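Type III secretion system effector protein ExoU (Pseudomonas fluorescens, PDB 4QMK) is a type III-secreted toxin, probably a patatin-like phospholipase that cleaves membrane phospholipids in host cells and is directed to the plasma membrane by a phosphoinositide-binding domain. Local coordinates at residues V383-L397 with E409-V422. Residues are numbered along the deposited sequence; the frame is centred on the assembly and turned at random.
Sequences VTLPLNSDKGDFRGL and EQKQHLQAQARQTV
Leu385 and Val422 meet where helix 408-431 packs on strand 382-389, the strand next to the edge strand 392-393 in the mixed sheet of the patatin-like phospholipase fold. The axes of strand 383-385 and helix 409-422 run nearly antiparallel, at 163°, and come within 8.4 Å of each other. Leu385 CD2 lies 3.7 Å from Val422 CG2 and also touches Ala418 CB, whose small methyl lets the strand approach the helix closely. Val383 turns one methyl to Val422 and the other to Thr421, while helix 81-90 packs on Val422 from beyond the contact. Where the strand breaks after Leu385, the Pro386 ring meets Thr421 tip to tip, Pro386 CD 3.3 Å from Thr421 OG1. The hydroxyl OG1 also donates to Gln417 O, which Thr421 N reaches from the other face of the carbonyl; the helix thus satisfies this hydroxyl itself beside an apolar proline.

Farther along, Leu414 takes the middle of the interface. Its CG is turned away from the backbone N (chi1 -158°), and the branched end splits the work: CD1 packs 3.5 Å from Phe394 CD2, CD2 against Leu387 and Leu397. Gln410 lies along the outer end of the same ring, its NE2 at the edge near the ring plane, while its OE1 accepts from Thr407 N. A type I turn, Ser389 to Gly392, carries Lys391 over one face of His413. Ser389 OG lies 3.3 Å from His413 NE2 at the imidazole edge, in a hydrogen bond of undecided direction. The bent, poorly ordered lysine continues past the ring, Lys391 NZ making a weak salt-bridge bond to Glu409 OE2 at 3.5 Å. Separately, a water accepts from Gln417 NE2 and gives a weak bond to Pro386 O. Hydrophobic contacts therefore probably provide most of the cohesion, the turn adding one hydrogen bond and a weak ion pair.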
loop_
_atom_site.group_PDB
_atom_site.type_symbol
_atom_site.label_atom_id
_atom_site.label_comp_id
_atom_site.label_asym_id
_atom_site.label_seq_id
_atom_site.Cartn_x
_atom_site.Cartn_y
_atom_site.Cartn_z
ATOM N N VAL A 383 5.046 -31.314 -18.773
ATOM C CA VAL A 383 5.470 -32.664 -18.416
ATOM C C VAL A 383 4.459 -33.241 -17.437
ATOM O O VAL A 383 4.042 -32.577 -16.461
ATOM C CB VAL A 383 6.924 -32.685 -17.845
ATOM C CG1 VAL A 383 7.012 -31.989 -16.520
ATOM C CG2 VAL A 383 7.447 -34.092 -17.734
ATOM N N THR A 384 4.089 -34.490 -17.675
ATOM C CA THR A 384 3.056 -35.186 -16.875
ATOM C C THR A 384 3.674 -36.255 -15.972
ATOM O O THR A 384 4.132 -37.279 -16.433
ATOM C CB THR A 384 2.004 -35.822 -17.806
ATOM O OG1 THR A 384 1.410 -34.779 -18.619
ATOM C CG2 THR A 384 0.937 -36.501 -17.020
ATOM N N LEU A 385 3.707 -35.982 -14.679
ATOM C CA LEU A 385 4.318 -36.884 -13.745
ATOM C C LEU A 385 3.409 -38.102 -13.603
ATOM O O LEU A 385 2.234 -37.962 -13.357
ATOM C CB LEU A 385 4.527 -36.203 -12.401
ATOM C CG LEU A 385 5.376 -34.938 -12.385
ATOM C CD1 LEU A 385 5.653 -34.562 -10.933
ATOM C CD2 LEU A 385 6.690 -35.108 -13.132
ATOM N N PRO A 386 3.959 -39.300 -13.789
ATOM C CA PRO A 386 3.158 -40.512 -13.689
ATOM C C PRO A 386 2.807 -40.895 -12.241
ATOM O O PRO A 386 3.633 -40.762 -11.345
ATOM C CB PRO A 386 4.077 -41.572 -14.292
ATOM C CG PRO A 386 5.437 -41.104 -13.923
ATOM C CD PRO A 386 5.381 -39.601 -14.017
ATOM N N LEU A 387 1.591 -41.378 -12.037
ATOM C CA LEU A 387 1.138 -41.805 -10.713
ATOM C C LEU A 387 0.940 -43.307 -10.602
ATOM O O LEU A 387 0.685 -43.801 -9.516
ATOM C CB LEU A 387 -0.160 -41.071 -10.329
ATOM C CG LEU A 387 0.040 -39.573 -10.065
ATOM C CD1 LEU A 387 -1.285 -38.835 -9.945
ATOM C CD2 LEU A 387 0.893 -39.361 -8.817
ATOM N N ASN A 388 1.093 -44.028 -11.713
ATOM C CA ASN A 388 0.839 -45.465 -11.760
ATOM C C ASN A 388 1.973 -46.290 -12.395
ATOM O O ASN A 388 2.423 -45.994 -13.516
ATOM C CB ASN A 388 -0.443 -45.725 -12.550
ATOM C CG ASN A 388 -0.797 -47.195 -12.596
ATOM O OD1 ASN A 388 -0.684 -47.916 -11.595
ATOM N ND2 ASN A 388 -1.211 -47.652 -13.742
ATOM N N SER A 389 2.411 -47.332 -11.680
ATOM C CA SER A 389 3.484 -48.236 -12.144
ATOM C C SER A 389 3.459 -49.584 -11.381
ATOM O O SER A 389 2.615 -49.796 -10.506
ATOM C CB SER A 389 4.864 -47.563 -11.958
ATOM O OG SER A 389 5.152 -47.302 -10.579
ATOM N N ASP A 390 4.400 -50.475 -11.717
ATOM C CA ASP A 390 4.579 -51.765 -11.020
ATOM C C ASP A 390 4.722 -51.581 -9.508
ATOM O O ASP A 390 4.194 -52.357 -8.731
ATOM C CB ASP A 390 5.838 -52.484 -11.535
ATOM C CG ASP A 390 7.146 -51.714 -11.210
ATOM O OD1 ASP A 390 7.143 -50.457 -11.277
ATOM O OD2 ASP A 390 8.171 -52.375 -10.884
ATOM N N LYS A 391 5.435 -50.539 -9.096
ATOM C CA LYS A 391 5.652 -50.274 -7.672
ATOM C C LYS A 391 4.436 -49.670 -6.951
ATOM O O LYS A 391 4.519 -49.351 -5.751
ATOM C CB LYS A 391 6.903 -49.402 -7.483
ATOM C CG LYS A 391 8.132 -50.147 -6.958
ATOM C CD LYS A 391 8.110 -50.267 -5.430
ATOM C CE LYS A 391 8.248 -48.892 -4.773
ATOM N NZ LYS A 391 8.521 -48.874 -3.309
ATOM N N GLY A 392 3.322 -49.520 -7.675
ATOM C CA GLY A 392 2.089 -49.008 -7.089
ATOM C C GLY A 392 1.324 -48.050 -7.967
ATOM O O GLY A 392 1.868 -47.466 -8.905
ATOM N N ASP A 393 0.041 -47.908 -7.658
ATOM C CA ASP A 393 -0.855 -47.008 -8.358
ATOM C C ASP A 393 -1.281 -45.949 -7.355
ATOM O O ASP A 393 -2.135 -46.189 -6.544
ATOM C CB ASP A 393 -2.118 -47.731 -8.912
ATOM C CG ASP A 393 -3.116 -46.744 -9.608
ATOM O OD1 ASP A 393 -2.697 -45.593 -9.833
ATOM O OD2 ASP A 393 -4.300 -47.090 -9.893
ATOM N N PHE A 394 -0.714 -44.754 -7.426
ATOM C CA PHE A 394 -1.098 -43.739 -6.477
ATOM C C PHE A 394 -2.046 -42.669 -7.037
ATOM O O PHE A 394 -2.172 -41.596 -6.424
ATOM C CB PHE A 394 0.128 -43.119 -5.866
ATOM C CG PHE A 394 1.090 -44.122 -5.323
ATOM C CD1 PHE A 394 0.837 -44.758 -4.113
ATOM C CD2 PHE A 394 2.272 -44.409 -6.010
ATOM C CE1 PHE A 394 1.734 -45.686 -3.611
ATOM C CE2 PHE A 394 3.193 -45.324 -5.502
ATOM C CZ PHE A 394 2.923 -45.962 -4.301
ATOM N N ARG A 395 -2.761 -42.989 -8.132
ATOM C CA ARG A 395 -3.784 -42.067 -8.716
ATOM C C ARG A 395 -4.855 -41.559 -7.726
ATOM O O ARG A 395 -5.364 -40.454 -7.886
ATOM C CB ARG A 395 -4.433 -42.654 -9.979
ATOM C CG ARG A 395 -3.608 -42.348 -11.219
ATOM C CD ARG A 395 -4.266 -42.741 -12.534
ATOM N NE ARG A 395 -3.738 -43.992 -13.070
ATOM C CZ ARG A 395 -4.286 -45.195 -12.906
ATOM N NH1 ARG A 395 -5.398 -45.365 -12.208
ATOM N NH2 ARG A 395 -3.708 -46.248 -13.445
ATOM N N GLY A 396 -5.164 -42.334 -6.695
ATOM C CA GLY A 396 -6.027 -41.855 -5.602
ATOM C C GLY A 396 -5.537 -40.567 -4.925
ATOM O O GLY A 396 -6.336 -39.837 -4.319
ATOM N N LEU A 397 -4.232 -40.278 -5.012
ATOM C CA LEU A 397 -3.703 -38.999 -4.529
ATOM C C LEU A 397 -4.315 -37.792 -5.302
ATOM O O LEU A 397 -3.727 -36.700 -5.300
ATOM C CB LEU A 397 -2.159 -38.950 -4.657
ATOM C CG LEU A 397 -1.315 -39.929 -3.811
ATOM C CD1 LEU A 397 0.156 -39.936 -4.234
ATOM C CD2 LEU A 397 -1.432 -39.640 -2.317
ATOM N N GLU A 409 9.403 -45.576 1.444
ATOM C CA GLU A 409 9.837 -46.248 0.250
ATOM C C GLU A 409 8.934 -45.883 -0.938
ATOM O O GLU A 409 9.408 -45.757 -2.057
ATOM C CB GLU A 409 9.822 -47.768 0.460
ATOM C CG GLU A 409 10.795 -48.470 -0.458
ATOM C CD GLU A 409 10.608 -49.979 -0.549
ATOM O OE1 GLU A 409 10.082 -50.623 0.396
ATOM O OE2 GLU A 409 11.037 -50.524 -1.587
ATOM N N GLN A 410 7.634 -45.755 -0.679
ATOM C CA GLN A 410 6.655 -45.410 -1.713
ATOM C C GLN A 410 6.870 -43.976 -2.229
ATOM O O GLN A 410 6.807 -43.736 -3.426
ATOM C CB GLN A 410 5.242 -45.582 -1.198
ATOM C CG GLN A 410 4.832 -47.032 -1.187
ATOM C CD GLN A 410 3.493 -47.296 -0.492
ATOM O OE1 GLN A 410 3.219 -46.783 0.609
ATOM N NE2 GLN A 410 2.666 -48.113 -1.126
ATOM N N LYS A 411 7.133 -43.056 -1.302
ATOM C CA LYS A 411 7.476 -41.683 -1.626
ATOM C C LYS A 411 8.774 -41.620 -2.451
ATOM O O LYS A 411 8.872 -40.886 -3.428
ATOM C CB LYS A 411 7.633 -40.850 -0.341
ATOM C CG LYS A 411 6.362 -40.767 0.499
ATOM C CD LYS A 411 6.496 -39.795 1.670
ATOM C CE LYS A 411 5.294 -39.916 2.605
ATOM N NZ LYS A 411 5.452 -39.020 3.787
ATOM N N GLN A 412 9.761 -42.389 -2.009
ATOM C CA GLN A 412 11.072 -42.475 -2.641
ATOM C C GLN A 412 10.892 -43.001 -4.060
ATOM O O GLN A 412 11.558 -42.566 -4.974
ATOM C CB GLN A 412 11.965 -43.426 -1.780
ATOM C CG GLN A 412 13.483 -43.154 -1.756
ATOM C CD GLN A 412 14.196 -43.767 -0.494
ATOM O OE1 GLN A 412 13.730 -43.601 0.666
ATOM N NE2 GLN A 412 15.336 -44.448 -0.716
ATOM N N HIS A 413 9.966 -43.923 -4.249
ATOM C CA HIS A 413 9.742 -44.491 -5.566
ATOM C C HIS A 413 9.041 -43.493 -6.551
ATOM O O HIS A 413 9.441 -43.355 -7.722
ATOM C CB HIS A 413 8.912 -45.771 -5.500
ATOM C CG HIS A 413 8.648 -46.347 -6.867
ATOM N ND1 HIS A 413 9.606 -47.054 -7.571
ATOM C CD2 HIS A 413 7.592 -46.202 -7.713
ATOM C CE1 HIS A 413 9.136 -47.360 -8.770
ATOM N NE2 HIS A 413 7.917 -46.857 -8.883
ATOM N N LEU A 414 7.997 -42.835 -6.058
ATOM C CA LEU A 414 7.231 -41.920 -6.854
ATOM C C LEU A 414 8.131 -40.761 -7.254
ATOM O O LEU A 414 8.166 -40.343 -8.423
ATOM C CB LEU A 414 6.027 -41.435 -6.076
ATOM C CG LEU A 414 4.929 -40.923 -6.978
ATOM C CD1 LEU A 414 4.277 -42.094 -7.691
ATOM C CD2 LEU A 414 3.904 -40.132 -6.180
ATOM N N GLN A 415 8.920 -40.313 -6.290
ATOM C CA GLN A 415 9.876 -39.250 -6.538
ATOM C C GLN A 415 10.882 -39.647 -7.605
ATOM O O GLN A 415 11.244 -38.851 -8.459
ATOM C CB GLN A 415 10.566 -38.859 -5.246
ATOM C CG GLN A 415 9.598 -38.174 -4.282
ATOM C CD GLN A 415 10.157 -37.990 -2.911
ATOM O OE1 GLN A 415 11.295 -38.357 -2.644
ATOM N NE2 GLN A 415 9.368 -37.380 -2.030
ATOM N N ALA A 416 11.320 -40.893 -7.576
ATOM C CA ALA A 416 12.261 -41.361 -8.611
ATOM C C ALA A 416 11.574 -41.502 -10.004
ATOM O O ALA A 416 12.228 -41.394 -10.990
ATOM C CB ALA A 416 12.926 -42.671 -8.176
ATOM N N GLN A 417 10.269 -41.758 -10.049
ATOM C CA GLN A 417 9.535 -41.819 -11.307
ATOM C C GLN A 417 9.441 -40.422 -11.938
ATOM O O GLN A 417 9.595 -40.245 -13.151
ATOM C CB GLN A 417 8.132 -42.304 -11.058
ATOM C CG GLN A 417 8.058 -43.747 -10.658
ATOM C CD GLN A 417 7.882 -44.635 -11.852
ATOM O OE1 GLN A 417 8.813 -45.332 -12.277
ATOM N NE2 GLN A 417 6.682 -44.593 -12.436
ATOM N N ALA A 418 9.152 -39.450 -11.091
ATOM C CA ALA A 418 9.090 -38.085 -11.499
ATOM C C ALA A 418 10.446 -37.619 -12.035
ATOM O O ALA A 418 10.535 -36.962 -13.098
ATOM C CB ALA A 418 8.675 -37.224 -10.327
ATOM N N ARG A 419 11.500 -37.979 -11.303
ATOM C CA ARG A 419 12.860 -37.580 -11.657
ATOM C C ARG A 419 13.178 -38.050 -13.052
ATOM O O ARG A 419 13.686 -37.269 -13.892
ATOM C CB ARG A 419 13.848 -38.157 -10.665
ATOM C CG ARG A 419 15.307 -37.821 -10.918
ATOM C CD ARG A 419 16.213 -38.604 -9.973
ATOM N NE ARG A 419 17.587 -38.111 -9.977
ATOM C CZ ARG A 419 18.405 -38.135 -8.922
ATOM N NH1 ARG A 419 17.999 -38.598 -7.737
ATOM N NH2 ARG A 419 19.633 -37.648 -9.038
ATOM N N GLN A 420 12.870 -39.310 -13.310
ATOM C CA GLN A 420 13.112 -39.865 -14.618
ATOM C C GLN A 420 12.306 -39.182 -15.727
ATOM O O GLN A 420 12.849 -38.913 -16.779
ATOM C CB GLN A 420 12.783 -41.328 -14.632
ATOM C CG GLN A 420 13.773 -42.171 -13.903
ATOM C CD GLN A 420 13.423 -43.629 -13.999
ATOM O OE1 GLN A 420 12.274 -43.999 -14.332
ATOM N NE2 GLN A 420 14.405 -44.478 -13.705
ATOM N N THR A 421 11.028 -38.908 -15.472
ATOM C CA THR A 421 10.140 -38.386 -16.461
ATOM C C THR A 421 10.614 -36.998 -16.881
ATOM O O THR A 421 10.777 -36.708 -18.052
ATOM C CB THR A 421 8.703 -38.341 -15.915
ATOM O OG1 THR A 421 8.241 -39.669 -15.675
ATOM C CG2 THR A 421 7.756 -37.724 -16.914
ATOM N N VAL A 422 10.892 -36.176 -15.901
ATOM C CA VAL A 422 11.344 -34.845 -16.128
ATOM C C VAL A 422 12.710 -34.814 -16.826
ATOM O O VAL A 422 12.899 -34.012 -17.785
ATOM C CB VAL A 422 11.392 -34.092 -14.829
ATOM C CG1 VAL A 422 12.114 -32.776 -14.978
ATOM C CG2 VAL A 422 9.977 -33.885 -14.323
HETATM O O HOH W 1 4.685 -43.803 -10.806
#